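PDB 6EUD: ATP-dependent RNA helicase HrpB from Escherichia coli, which hydrolyses ATP to ADP and phosphate and is classed as a DEAH/RHA-type RNA helicase that binds single-stranded RNA. Local coordinates for residues I355-L360 with D382-N388; W667-M672 with L684-L690; I228-Q232 with L245-Y249. All coordinates share one frame. Residue numbers count along the deposited sequence, not the author numbering.

Contact 1: I355-L360 with D382-N388; sequences ILQSDL and DQPPVVN
How a loop can be fitted to the start of a helix with no direct hydrogen bond between them is well illustrated by residues 355-360 and 382-388. The first segment is irregular, running from near-helical angles at Ile-355 (-62/-21) to an extended Ser-358 (-120/158), and ends at Leu-360, the N-cap of helix 361-370. In the second, Pro-384 and Pro-385 are extended (psi near 136°), and Pro-385 is the N-cap of helix 386-398. CA atoms pair Leu-356 with Pro-385 (6.0 Å) and Leu-360 with Asn-388 (6.4 Å).

Apolar packing centres on the two prolines. Ile-355 (tt) sets CD1 3.7 Å from Pro-384 CG. Leu-356 (mt) brings CD2 to 3.6 Å from Pro-385 CG, and Leu-360 (mt) places CD1 3.8 Å from both Pro-384 CB and Asn-388 CB. The N termini of helices 361-370 and 386-398 thus come together beside helix 133-145 of the ATP-binding region, where Ile-355 touches Leu-133 and Asp-136, a junction between separate parts of the helicase.

Water supplies the polar links. One molecule donates to Ile-355 O (2.6 Å) and Ser-358 O (2.7 Å) and accepts from Asn-388 ND2 (2.7 Å); a second accepts from Leu-360 N (2.8 Å) and donates to Asn-388 O (2.9 Å). The carboxylate of Asp-382 has its strongest partners outside the two segments, in salt bridges with Arg-131 and Arg-166.

Contact 2: W667-M672 with L684-L690; sequences WLLPHM and LDIYQAL
The start of an interhelical connection can be packed onto the next helix by apolar side chains and tied by one water, as residues 667-672 and 684-690 demonstrate. The first segment leaves helix 664-667 and passes into a short 3-10 turn around Pro-670, with His-671 N bonded to Leu-668 O (3.1 Å) and Met-672 N to Leu-669 O (2.9 Å). The second opens with an extended Leu-684 (-61/133) and enters helix 686-692, whose N-cap, Asp-685, accepts from Gln-688 N through OD1 (3.2 Å). CA atoms are closest for Trp-667 with Ala-689 (6.1 Å) and His-671 with Leu-684 (7.1 Å).

Trp-667 comes first. With chi1 p and chi2 -86°, its indole takes Ala-689 CB at its edge, 3.8 Å from CE3, and Leu-690 CD2 over one face, 4.2 Å from CZ3; NE1 bonds to Leu-660 O. Leu-668 (tp) then extends CD1 to 3.8 Å from Leu-684 CD1 and 4.3 Å from Ile-686 CD1. At His-671 (chi1 m) the ring receives an off-centre CH-pi contact from Ala-689 CB, 4.2 Å from its centroid. Beside it a water hydrogen-bonds to His-671 NE2 (2.6 Å) and donates to Trp-667 O (2.8 Å) and Ala-689 O (2.9 Å). Met-672 closes the series, CG lying 4.1 Å from Leu-684 CD2.

Helix 608-622 lies against Leu-668 and Met-672, helix 631-646 against Ile-686 and Leu-690. This is plain packing of a helix end and its turn on the capped N terminus of the next helix in HrpB's C-terminal part.

Contact 3: I228-Q232 with L245-Y249; sequences IQRVQ and LCPLY
Helix 228-232 and strand 245-248 run almost antiparallel, their short axes 170° apart in direction and 9.5 Å apart at closest approach. The helix keeps its i to i+4 bond from Gln-232 N to Ile-228 O (3.1 Å), while the strand is extended. Ile-228 faces Pro-247 (CA to CA 6.7 Å) and Gln-232 faces Leu-245 (7.2 Å).

Side chains one helical turn apart make the interface. Ile-228 (mt) puts CG2 3.8 Å from Pro-247 CB and 3.9 Å from Tyr-249 CE1, meeting the tyrosine ring at its edge. Gln-232 (tt) reaches across to the strand: CG is 3.9 Å from Leu-245 CD1 and NE2 3.4 Å from Pro-247 CD.

This is the second half of a beta-alpha-beta crossover, the repeating unit of RecA-like domains. Strand 217-221 leads into helix 225-236, which carries the chain back to strand 243-248; strand 269-274 lies between the two parallel strands and offers Leu-273 to Ile-228 and Gln-232, while helix 256-261 packs on Cys-246 and Leu-248.

From the N terminus the three contacts come in series, with none enclosing or crossing another. Contact 3 closes first, spanning 12 residues between its segments inside the second RecA-like domain, where it packs helix 225-236 on the sheet. Contact 1 follows, its 21 intervening residues including helix 361-370; it joins the loop before that helix to the start of helix 386-398, close to helix 133-145, and its centre is about 4 Å from the centre of the chain. Contact 2 closes a short 11-residue excursion far along the chain, in the C-terminal part. The centres of contacts 2 and 3 are about 68 Å apart, on opposite sides of the chain's centre.

Contact 1: I355-L360 with D382-N388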
ATOM      1  N   ILE A 355       0.896   5.815   6.320  1.00 30.80           N
ATOM      2  CA  ILE A 355       0.750   4.375   6.475  1.00 34.34           C
ATOM      3  C   ILE A 355      -0.075   3.734   5.347  1.00 38.42           C
ATOM      4  O   ILE A 355       0.052   2.526   5.088  1.00 41.37           O
ATOM      5  CB  ILE A 355       0.118   4.010   7.857  1.00 38.99           C
ATOM      6  CG1 ILE A 355       0.252   2.502   8.131  1.00 36.98           C
ATOM      7  CG2 ILE A 355      -1.340   4.507   7.956  1.00 35.90           C
ATOM      8  CD1 ILE A 355      -0.093   2.080   9.558  1.00 36.22           C
ATOM      9  N   LEU A 356      -0.892   4.528   4.656  1.00 36.22           N
ATOM     10  CA  LEU A 356      -1.709   3.975   3.583  1.00 40.89           C
ATOM     11  C   LEU A 356      -0.999   3.979   2.231  1.00 41.45           C
ATOM     12  O   LEU A 356      -1.421   3.297   1.314  1.00 39.08           O
ATOM     13  CB  LEU A 356      -3.033   4.729   3.481  1.00 39.06           C
ATOM     14  CG  LEU A 356      -3.874   4.601   4.760  1.00 38.11           C
ATOM     15  CD1 LEU A 356      -5.224   5.208   4.582  1.00 37.36           C
ATOM     16  CD2 LEU A 356      -4.012   3.165   5.199  1.00 37.64           C
ATOM     17  N   GLN A 357       0.090   4.720   2.110  1.00 43.52           N
ATOM     18  CA  GLN A 357       0.709   4.886   0.804  1.00 44.27           C
ATOM     19  C   GLN A 357       2.152   4.347   0.759  1.00 44.95           C
ATOM     20  O   GLN A 357       2.834   4.484  -0.252  1.00 45.51           O
ATOM     21  CB  GLN A 357       0.646   6.378   0.399  1.00 45.48           C
ATOM     22  CG  GLN A 357       1.207   7.366   1.454  1.00 62.78           C
ATOM     23  CD  GLN A 357       0.770   8.844   1.276  1.00 71.28           C
ATOM     24  OE1 GLN A 357      -0.158   9.165   0.522  1.00 70.95           O
ATOM     25  NE2 GLN A 357       1.443   9.740   1.994  1.00 67.24           N
ATOM     26  N   SER A 358       2.614   3.714   1.833  1.00 47.31           N
ATOM     27  CA  SER A 358       4.027   3.331   1.903  1.00 49.29           C
ATOM     28  C   SER A 358       4.332   1.829   2.046  1.00 43.28           C
ATOM     29  O   SER A 358       3.495   1.022   2.460  1.00 39.99           O
ATOM     30  CB  SER A 358       4.719   4.076   3.053  1.00 54.11           C
ATOM     31  OG  SER A 358       4.353   3.545   4.308  1.00 58.90           O
ATOM     32  N   ASP A 359       5.557   1.493   1.648  1.00 40.56           N
ATOM     33  CA  ASP A 359       6.208   0.210   1.909  1.00 35.51           C
ATOM     34  C   ASP A 359       6.058  -0.171   3.381  1.00 32.67           C
ATOM     35  O   ASP A 359       6.390   0.605   4.267  1.00 36.40           O
ATOM     36  CB  ASP A 359       7.689   0.323   1.525  1.00 33.01           C
ATOM     37  CG  ASP A 359       8.375  -1.029   1.321  1.00 34.19           C
ATOM     38  OD1 ASP A 359       8.084  -2.025   2.029  1.00 30.40           O
ATOM     39  OD2 ASP A 359       9.235  -1.071   0.426  1.00 34.02           O
ATOM     40  N   LEU A 360       5.552  -1.360   3.658  1.00 29.69           N
ATOM     41  CA  LEU A 360       5.311  -1.729   5.042  1.00 27.37           C
ATOM     42  C   LEU A 360       6.230  -2.846   5.517  1.00 30.50           C
ATOM     43  O   LEU A 360       6.009  -3.415   6.594  1.00 29.26           O
ATOM     44  CB  LEU A 360       3.848  -2.154   5.229  1.00 33.21           C
ATOM     45  CG  LEU A 360       2.761  -1.143   4.872  1.00 32.16           C
ATOM     46  CD1 LEU A 360       1.395  -1.728   5.171  1.00 31.28           C
ATOM     47  CD2 LEU A 360       2.955   0.179   5.623  1.00 32.31           C
ATOM     48  N   ASP A 382      -5.362   4.678  11.275  1.00 48.21           N
ATOM     49  CA  ASP A 382      -5.683   4.025  10.023  1.00 52.16           C
ATOM     50  C   ASP A 382      -4.987   2.674   9.939  1.00 51.12           C
ATOM     51  O   ASP A 382      -3.768   2.583  10.082  1.00 49.65           O
ATOM     52  CB  ASP A 382      -5.281   4.901   8.843  1.00 56.67           C
ATOM     53  CG  ASP A 382      -6.206   6.070   8.658  1.00 60.69           C
ATOM     54  OD1 ASP A 382      -7.156   5.949   7.858  1.00 67.74           O
ATOM     55  OD2 ASP A 382      -5.991   7.099   9.322  1.00 60.27           O
ATOM     56  N   GLN A 383      -5.773   1.627   9.725  1.00 52.13           N
ATOM     57  CA  GLN A 383      -5.240   0.278   9.611  1.00 55.39           C
ATOM     58  C   GLN A 383      -4.378   0.176   8.369  1.00 52.88           C
ATOM     59  O   GLN A 383      -4.726   0.736   7.331  1.00 51.43           O
ATOM     60  CB  GLN A 383      -6.377  -0.752   9.565  1.00 63.46           C
ATOM     61  CG  GLN A 383      -7.073  -0.995  10.904  1.00 72.91           C
ATOM     62  CD  GLN A 383      -6.354  -2.031  11.754  1.00 83.71           C
ATOM     63  OE1 GLN A 383      -5.418  -2.683  11.290  1.00 89.83           O
ATOM     64  NE2 GLN A 383      -6.800  -2.200  13.000  1.00 88.48           N
ATOM     65  N   PRO A 384      -3.234  -0.517   8.479  1.00 51.46           N
ATOM     66  CA  PRO A 384      -2.377  -0.751   7.314  1.00 50.52           C
ATOM     67  C   PRO A 384      -3.171  -1.490   6.233  1.00 52.81           C
ATOM     68  O   PRO A 384      -3.908  -2.417   6.571  1.00 55.68           O
ATOM     69  CB  PRO A 384      -1.247  -1.634   7.864  1.00 49.56           C
ATOM     70  CG  PRO A 384      -1.278  -1.469   9.324  1.00 49.49           C
ATOM     71  CD  PRO A 384      -2.691  -1.128   9.706  1.00 50.43           C
ATOM     72  N   PRO A 385      -3.032  -1.082   4.961  1.00 49.17           N
ATOM     73  CA  PRO A 385      -3.776  -1.688   3.844  1.00 47.04           C
ATOM     74  C   PRO A 385      -3.365  -3.138   3.610  1.00 50.31           C
ATOM     75  O   PRO A 385      -2.169  -3.440   3.599  1.00 52.52           O
ATOM     76  CB  PRO A 385      -3.386  -0.830   2.639  1.00 43.96           C
ATOM     77  CG  PRO A 385      -2.791   0.436   3.223  1.00 46.74           C
ATOM     78  CD  PRO A 385      -2.174   0.033   4.526  1.00 44.72           C
ATOM     79  N   VAL A 386      -4.349  -4.010   3.409  1.00 52.23           N
ATOM     80  CA  VAL A 386      -4.128  -5.442   3.226  1.00 48.74           C
ATOM     81  C   VAL A 386      -3.151  -5.729   2.091  1.00 46.22           C
ATOM     82  O   VAL A 386      -2.213  -6.506   2.257  1.00 50.41           O
ATOM     83  CB  VAL A 386      -5.465  -6.166   2.948  1.00 51.50           C
ATOM     84  CG1 VAL A 386      -5.263  -7.681   2.845  1.00 50.74           C
ATOM     85  CG2 VAL A 386      -6.463  -5.838   4.039  1.00 56.09           C
ATOM     86  N   VAL A 387      -3.373  -5.087   0.949  1.00 42.85           N
ATOM     87  CA  VAL A 387      -2.515  -5.222  -0.228  1.00 42.84           C
ATOM     88  C   VAL A 387      -1.035  -4.951   0.047  1.00 42.35           C
ATOM     89  O   VAL A 387      -0.170  -5.678  -0.435  1.00 47.85           O
ATOM     90  CB  VAL A 387      -2.990  -4.257  -1.359  1.00 42.94           C
ATOM     91  CG1 VAL A 387      -1.957  -4.155  -2.502  1.00 37.46           C
ATOM     92  CG2 VAL A 387      -4.332  -4.702  -1.871  1.00 45.43           C
ATOM     93  N   ASN A 388      -0.742  -3.896   0.799  1.00 41.23           N
ATOM     94  CA  ASN A 388       0.645  -3.546   1.088  1.00 39.15           C
ATOM     95  C   ASN A 388       1.258  -4.428   2.189  1.00 42.74           C
ATOM     96  O   ASN A 388       2.478  -4.643   2.211  1.00 43.42           O
ATOM     97  CB  ASN A 388       0.740  -2.075   1.459  1.00 35.45           C
ATOM     98  CG  ASN A 388       0.422  -1.164   0.283  1.00 36.36           C
ATOM     99  OD1 ASN A 388       0.431  -1.606  -0.866  1.00 39.71           O
ATOM    100  ND2 ASN A 388       0.159   0.109   0.560  1.00 29.04           N
TER
HETATM  101  O   HOH W   1       0.843   1.144   3.009  1.00 33.06           O
HETATM  102  O   HOH W   2       4.826  -3.015   1.533  1.00 41.56           O

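Contact 2: W667-M672 with L684-L690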
ATOM      1  N   TRP A 667      -5.746 -30.091  -8.485  1.00 46.44           N
ATOM      2  CA  TRP A 667      -6.940 -30.822  -8.935  1.00 42.07           C
ATOM      3  C   TRP A 667      -6.749 -31.746 -10.144  1.00 43.25           C
ATOM      4  O   TRP A 667      -7.493 -32.726 -10.291  1.00 44.80           O
ATOM      5  CB  TRP A 667      -8.097 -29.842  -9.223  1.00 37.05           C
ATOM      6  CG  TRP A 667      -7.980 -28.977 -10.448  1.00 37.27           C
ATOM      7  CD1 TRP A 667      -7.340 -27.780 -10.538  1.00 41.17           C
ATOM      8  CD2 TRP A 667      -8.572 -29.209 -11.742  1.00 36.71           C
ATOM      9  NE1 TRP A 667      -7.467 -27.259 -11.809  1.00 43.37           N
ATOM     10  CE2 TRP A 667      -8.222 -28.116 -12.567  1.00 41.85           C
ATOM     11  CE3 TRP A 667      -9.350 -30.239 -12.286  1.00 35.48           C
ATOM     12  CZ2 TRP A 667      -8.625 -28.024 -13.912  1.00 43.73           C
ATOM     13  CZ3 TRP A 667      -9.753 -30.148 -13.620  1.00 36.33           C
ATOM     14  CH2 TRP A 667      -9.386 -29.049 -14.419  1.00 39.21           C
ATOM     15  N   LEU A 668      -5.769 -31.455 -11.001  1.00 41.32           N
ATOM     16  CA  LEU A 668      -5.647 -32.174 -12.266  1.00 38.08           C
ATOM     17  C   LEU A 668      -4.489 -33.149 -12.289  1.00 43.40           C
ATOM     18  O   LEU A 668      -4.631 -34.274 -12.777  1.00 45.64           O
ATOM     19  CB  LEU A 668      -5.506 -31.198 -13.432  1.00 33.16           C
ATOM     20  CG  LEU A 668      -5.464 -31.962 -14.759  1.00 38.39           C
ATOM     21  CD1 LEU A 668      -6.759 -32.786 -14.913  1.00 38.55           C
ATOM     22  CD2 LEU A 668      -5.238 -31.023 -15.963  1.00 37.43           C
ATOM     23  N   LEU A 669      -3.341 -32.714 -11.775  1.00 46.25           N
ATOM     24  CA  LEU A 669      -2.130 -33.540 -11.763  1.00 47.09           C
ATOM     25  C   LEU A 669      -2.302 -34.923 -11.099  1.00 51.69           C
ATOM     26  O   LEU A 669      -1.812 -35.905 -11.653  1.00 56.23           O
ATOM     27  CB  LEU A 669      -0.975 -32.777 -11.095  1.00 47.15           C
ATOM     28  CG  LEU A 669       0.360 -33.516 -10.914  1.00 48.58           C
ATOM     29  CD1 LEU A 669       0.923 -34.025 -12.240  1.00 43.21           C
ATOM     30  CD2 LEU A 669       1.357 -32.603 -10.210  1.00 49.18           C
ATOM     31  N   PRO A 670      -2.997 -35.020  -9.936  1.00 48.80           N
ATOM     32  CA  PRO A 670      -3.168 -36.353  -9.337  1.00 46.98           C
ATOM     33  C   PRO A 670      -3.736 -37.399 -10.287  1.00 54.45           C
ATOM     34  O   PRO A 670      -3.461 -38.579 -10.098  1.00 60.90           O
ATOM     35  CB  PRO A 670      -4.163 -36.102  -8.201  1.00 42.36           C
ATOM     36  CG  PRO A 670      -3.922 -34.704  -7.816  1.00 44.14           C
ATOM     37  CD  PRO A 670      -3.595 -33.973  -9.083  1.00 45.38           C
ATOM     38  N   HIS A 671      -4.511 -36.980 -11.287  1.00 52.58           N
ATOM     39  CA  HIS A 671      -5.143 -37.927 -12.201  1.00 53.79           C
ATOM     40  C   HIS A 671      -4.320 -38.244 -13.457  1.00 56.53           C
ATOM     41  O   HIS A 671      -4.777 -38.975 -14.331  1.00 57.25           O
ATOM     42  CB  HIS A 671      -6.508 -37.400 -12.622  1.00 52.29           C
ATOM     43  CG  HIS A 671      -7.444 -37.175 -11.477  1.00 54.53           C
ATOM     44  ND1 HIS A 671      -8.345 -38.129 -11.052  1.00 60.27           N
ATOM     45  CD2 HIS A 671      -7.622 -36.103 -10.670  1.00 52.63           C
ATOM     46  CE1 HIS A 671      -9.035 -37.654 -10.030  1.00 60.38           C
ATOM     47  NE2 HIS A 671      -8.614 -36.427  -9.777  1.00 56.59           N
ATOM     48  N   MET A 672      -3.108 -37.709 -13.542  1.00 56.60           N
ATOM     49  CA  MET A 672      -2.345 -37.776 -14.782  1.00 59.31           C
ATOM     50  C   MET A 672      -1.407 -38.970 -14.858  1.00 67.68           C
ATOM     51  O   MET A 672      -0.486 -38.995 -15.675  1.00 67.73           O
ATOM     52  CB  MET A 672      -1.552 -36.484 -14.982  1.00 56.61           C
ATOM     53  CG  MET A 672      -2.430 -35.288 -15.273  1.00 53.23           C
ATOM     54  SD  MET A 672      -1.476 -33.831 -15.711  1.00 54.03           S
ATOM     55  CE  MET A 672      -0.685 -34.374 -17.232  1.00 46.06           C
ATOM     56  N   LEU A 684      -8.357 -37.392 -19.811  1.00 47.79           N
ATOM     57  CA  LEU A 684      -8.568 -37.099 -18.398  1.00 45.89           C
ATOM     58  C   LEU A 684     -10.038 -36.866 -18.108  1.00 42.87           C
ATOM     59  O   LEU A 684     -10.698 -36.127 -18.831  1.00 45.32           O
ATOM     60  CB  LEU A 684      -7.758 -35.880 -17.978  1.00 42.87           C
ATOM     61  CG  LEU A 684      -6.252 -36.058 -18.110  1.00 48.94           C
ATOM     62  CD1 LEU A 684      -5.558 -34.715 -18.001  1.00 49.41           C
ATOM     63  CD2 LEU A 684      -5.740 -37.035 -17.057  1.00 51.21           C
ATOM     64  N   ASP A 685     -10.534 -37.500 -17.050  1.00 39.77           N
ATOM     65  CA  ASP A 685     -11.928 -37.390 -16.639  1.00 33.89           C
ATOM     66  C   ASP A 685     -12.126 -36.115 -15.859  1.00 34.18           C
ATOM     67  O   ASP A 685     -11.962 -36.078 -14.627  1.00 36.91           O
ATOM     68  CB  ASP A 685     -12.356 -38.603 -15.808  1.00 34.52           C
ATOM     69  CG  ASP A 685     -13.864 -38.716 -15.670  1.00 39.61           C
ATOM     70  OD1 ASP A 685     -14.562 -37.681 -15.673  1.00 41.95           O
ATOM     71  OD2 ASP A 685     -14.362 -39.846 -15.550  1.00 42.85           O
ATOM     72  N   ILE A 686     -12.486 -35.066 -16.590  1.00 34.01           N
ATOM     73  CA  ILE A 686     -12.558 -33.722 -16.037  1.00 34.51           C
ATOM     74  C   ILE A 686     -13.629 -33.604 -14.974  1.00 33.84           C
ATOM     75  O   ILE A 686     -13.439 -32.895 -13.985  1.00 34.06           O
ATOM     76  CB  ILE A 686     -12.804 -32.684 -17.166  1.00 42.65           C
ATOM     77  CG1 ILE A 686     -11.585 -32.639 -18.110  1.00 39.24           C
ATOM     78  CG2 ILE A 686     -13.127 -31.302 -16.605  1.00 26.73           C
ATOM     79  CD1 ILE A 686     -10.279 -32.338 -17.414  1.00 38.65           C
ATOM     80  N   TYR A 687     -14.743 -34.306 -15.184  1.00 36.45           N
ATOM     81  CA  TYR A 687     -15.861 -34.339 -14.239  1.00 34.20           C
ATOM     82  C   TYR A 687     -15.432 -34.928 -12.913  1.00 37.21           C
ATOM     83  O   TYR A 687     -15.750 -34.394 -11.862  1.00 37.93           O
ATOM     84  CB  TYR A 687     -17.022 -35.165 -14.794  1.00 36.07           C
ATOM     85  CG  TYR A 687     -18.113 -35.470 -13.780  1.00 34.52           C
ATOM     86  CD1 TYR A 687     -18.085 -36.645 -13.007  1.00 33.17           C
ATOM     87  CD2 TYR A 687     -19.183 -34.601 -13.607  1.00 31.66           C
ATOM     88  CE1 TYR A 687     -19.095 -36.925 -12.066  1.00 29.10           C
ATOM     89  CE2 TYR A 687     -20.194 -34.877 -12.701  1.00 33.96           C
ATOM     90  CZ  TYR A 687     -20.149 -36.039 -11.930  1.00 33.66           C
ATOM     91  OH  TYR A 687     -21.155 -36.288 -11.024  1.00 35.58           O
ATOM     92  N   GLN A 688     -14.732 -36.054 -12.972  1.00 42.84           N
ATOM     93  CA  GLN A 688     -14.268 -36.708 -11.764  1.00 48.24           C
ATOM     94  C   GLN A 688     -13.247 -35.838 -11.033  1.00 47.55           C
ATOM     95  O   GLN A 688     -13.254 -35.759  -9.806  1.00 46.60           O
ATOM     96  CB  GLN A 688     -13.671 -38.066 -12.087  1.00 56.42           C
ATOM     97  CG  GLN A 688     -13.896 -39.058 -10.973  1.00 72.83           C
ATOM     98  CD  GLN A 688     -15.377 -39.256 -10.691  1.00 84.25           C
ATOM     99  OE1 GLN A 688     -16.135 -39.662 -11.574  1.00 93.89           O
ATOM    100  NE2 GLN A 688     -15.800 -38.948  -9.464  1.00 84.34           N
ATOM    101  N   ALA A 689     -12.381 -35.177 -11.793  1.00 45.67           N
ATOM    102  CA  ALA A 689     -11.342 -34.336 -11.203  1.00 45.10           C
ATOM    103  C   ALA A 689     -11.949 -33.144 -10.470  1.00 43.29           C
ATOM    104  O   ALA A 689     -11.586 -32.871  -9.330  1.00 45.83           O
ATOM    105  CB  ALA A 689     -10.361 -33.862 -12.271  1.00 40.41           C
ATOM    106  N   LEU A 690     -12.869 -32.439 -11.122  1.00 39.93           N
ATOM    107  CA  LEU A 690     -13.627 -31.375 -10.459  1.00 39.56           C
ATOM    108  C   LEU A 690     -14.380 -31.875  -9.221  1.00 40.79           C
ATOM    109  O   LEU A 690     -14.350 -31.250  -8.162  1.00 40.89           O
ATOM    110  CB  LEU A 690     -14.608 -30.743 -11.435  1.00 39.72           C
ATOM    111  CG  LEU A 690     -13.971 -29.822 -12.472  1.00 38.00           C
ATOM    112  CD1 LEU A 690     -15.036 -29.295 -13.386  1.00 40.89           C
ATOM    113  CD2 LEU A 690     -13.252 -28.682 -11.773  1.00 37.22           C
TER
HETATM  114  O   HOH W   3      -9.166 -34.215  -8.541  1.00 51.07           O

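Contact 3: I228-Q232 with L245-Y249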
ATOM      1  N   ILE A 228       9.161  25.752  -7.360  1.00 29.25           N
ATOM      2  CA  ILE A 228       9.536  27.020  -6.750  1.00 28.77           C
ATOM      3  C   ILE A 228      10.516  27.813  -7.626  1.00 35.44           C
ATOM      4  O   ILE A 228      10.341  29.018  -7.829  1.00 41.28           O
ATOM      5  CB  ILE A 228      10.161  26.812  -5.368  1.00 31.04           C
ATOM      6  CG1 ILE A 228       9.105  26.270  -4.405  1.00 32.05           C
ATOM      7  CG2 ILE A 228      10.777  28.128  -4.847  1.00 28.94           C
ATOM      8  CD1 ILE A 228       9.588  26.107  -2.988  1.00 32.71           C
ATOM      9  N   GLN A 229      11.540  27.146  -8.154  1.00 36.47           N
ATOM     10  CA  GLN A 229      12.545  27.833  -8.966  1.00 33.48           C
ATOM     11  C   GLN A 229      11.951  28.344 -10.272  1.00 33.47           C
ATOM     12  O   GLN A 229      12.158  29.505 -10.660  1.00 38.41           O
ATOM     13  CB  GLN A 229      13.716  26.904  -9.257  1.00 38.45           C
ATOM     14  CG  GLN A 229      14.411  26.390  -8.031  1.00 52.55           C
ATOM     15  CD  GLN A 229      15.578  25.485  -8.367  1.00 64.75           C
ATOM     16  OE1 GLN A 229      15.807  25.164  -9.532  1.00 70.89           O
ATOM     17  NE2 GLN A 229      16.331  25.078  -7.347  1.00 69.73           N
ATOM     18  N   ARG A 230      11.191  27.487 -10.949  1.00 30.22           N
ATOM     19  CA  ARG A 230      10.645  27.848 -12.254  1.00 31.09           C
ATOM     20  C   ARG A 230       9.592  28.956 -12.174  1.00 33.01           C
ATOM     21  O   ARG A 230       9.582  29.855 -13.032  1.00 34.04           O
ATOM     22  CB  ARG A 230      10.076  26.609 -12.956  1.00 27.42           C
ATOM     23  CG  ARG A 230      11.173  25.700 -13.507  1.00 31.54           C
ATOM     24  CD  ARG A 230      10.623  24.532 -14.305  1.00 33.22           C
ATOM     25  NE  ARG A 230       9.926  23.585 -13.443  1.00 34.84           N
ATOM     26  CZ  ARG A 230      10.527  22.633 -12.742  1.00 40.28           C
ATOM     27  NH1 ARG A 230      11.844  22.504 -12.782  1.00 40.92           N
ATOM     28  NH2 ARG A 230       9.806  21.812 -11.997  1.00 43.25           N
ATOM     29  N   VAL A 231       8.718  28.901 -11.162  1.00 31.04           N
ATOM     30  CA  VAL A 231       7.700  29.924 -11.019  1.00 30.88           C
ATOM     31  C   VAL A 231       8.384  31.233 -10.646  1.00 34.13           C
ATOM     32  O   VAL A 231       7.982  32.316 -11.098  1.00 32.31           O
ATOM     33  CB  VAL A 231       6.640  29.559  -9.955  1.00 30.52           C
ATOM     34  CG1 VAL A 231       5.820  30.785  -9.577  1.00 25.77           C
ATOM     35  CG2 VAL A 231       5.753  28.427 -10.441  1.00 23.26           C
ATOM     36  N   GLN A 232       9.435  31.126  -9.841  1.00 36.63           N
ATOM     37  CA  GLN A 232      10.182  32.300  -9.426  1.00 43.18           C
ATOM     38  C   GLN A 232      10.724  33.060 -10.641  1.00 45.71           C
ATOM     39  O   GLN A 232      10.588  34.286 -10.730  1.00 42.59           O
ATOM     40  CB  GLN A 232      11.329  31.917  -8.483  1.00 44.25           C
ATOM     41  CG  GLN A 232      12.104  33.133  -7.979  1.00 50.83           C
ATOM     42  CD  GLN A 232      13.090  32.787  -6.884  1.00 52.21           C
ATOM     43  OE1 GLN A 232      13.312  31.617  -6.590  1.00 54.19           O
ATOM     44  NE2 GLN A 232      13.687  33.800  -6.277  1.00 50.61           N
ATOM     45  N   LEU A 245      10.947  38.675  -4.106  1.00 48.79           N
ATOM     46  CA  LEU A 245      10.735  37.238  -4.205  1.00 44.66           C
ATOM     47  C   LEU A 245      11.576  36.456  -3.213  1.00 45.80           C
ATOM     48  O   LEU A 245      12.795  36.600  -3.165  1.00 48.63           O
ATOM     49  CB  LEU A 245      11.031  36.753  -5.621  1.00 42.71           C
ATOM     50  CG  LEU A 245      10.086  37.291  -6.693  1.00 48.90           C
ATOM     51  CD1 LEU A 245      10.353  36.621  -8.040  1.00 49.96           C
ATOM     52  CD2 LEU A 245       8.630  37.109  -6.275  1.00 48.27           C
ATOM     53  N   CYS A 246      10.911  35.594  -2.449  1.00 44.20           N
ATOM     54  CA  CYS A 246      11.550  34.843  -1.374  1.00 41.06           C
ATOM     55  C   CYS A 246      11.214  33.375  -1.410  1.00 42.51           C
ATOM     56  O   CYS A 246      10.228  32.963  -0.810  1.00 46.55           O
ATOM     57  CB  CYS A 246      11.131  35.394  -0.011  1.00 40.43           C
ATOM     58  SG  CYS A 246      11.296  37.165   0.134  1.00 48.73           S
ATOM     59  N   PRO A 247      12.037  32.574  -2.098  1.00 44.71           N
ATOM     60  CA  PRO A 247      11.883  31.113  -2.049  1.00 43.63           C
ATOM     61  C   PRO A 247      12.078  30.586  -0.636  1.00 43.68           C
ATOM     62  O   PRO A 247      12.723  31.230   0.168  1.00 48.81           O
ATOM     63  CB  PRO A 247      12.985  30.605  -2.983  1.00 43.31           C
ATOM     64  CG  PRO A 247      13.958  31.750  -3.068  1.00 44.39           C
ATOM     65  CD  PRO A 247      13.134  32.986  -2.986  1.00 44.38           C
ATOM     66  N   LEU A 248      11.513  29.431  -0.338  1.00 50.06           N
ATOM     67  CA  LEU A 248      11.622  28.854   0.989  1.00 56.46           C
ATOM     68  C   LEU A 248      11.644  27.337   0.914  1.00 62.72           C
ATOM     69  O   LEU A 248      10.600  26.679   0.808  1.00 58.95           O
ATOM     70  CB  LEU A 248      10.476  29.319   1.886  1.00 57.80           C
ATOM     71  CG  LEU A 248      10.657  28.940   3.353  1.00 57.91           C
ATOM     72  CD1 LEU A 248      11.932  29.543   3.848  1.00 61.00           C
ATOM     73  CD2 LEU A 248       9.512  29.428   4.184  1.00 57.73           C
ATOM     74  N   TYR A 249      12.860  26.803   0.940  1.00 74.59           N
ATOM     75  CA  TYR A 249      13.082  25.377   1.131  1.00 79.66           C
ATOM     76  C   TYR A 249      14.272  25.158   2.063  1.00 88.90           C
ATOM     77  O   TYR A 249      15.127  26.038   2.194  1.00 91.11           O
ATOM     78  CB  TYR A 249      13.298  24.667  -0.204  1.00 72.17           C
ATOM     79  CG  TYR A 249      14.065  25.435  -1.260  1.00 66.94           C
ATOM     80  CD1 TYR A 249      13.426  26.356  -2.075  1.00 66.28           C
ATOM     81  CD2 TYR A 249      15.411  25.191  -1.488  1.00 65.75           C
ATOM     82  CE1 TYR A 249      14.117  27.045  -3.067  1.00 65.31           C
ATOM     83  CE2 TYR A 249      16.109  25.872  -2.485  1.00 62.06           C
ATOM     84  CZ  TYR A 249      15.456  26.795  -3.267  1.00 61.23           C
ATOM     85  OH  TYR A 249      16.133  27.474  -4.253  1.00 59.22           O
TER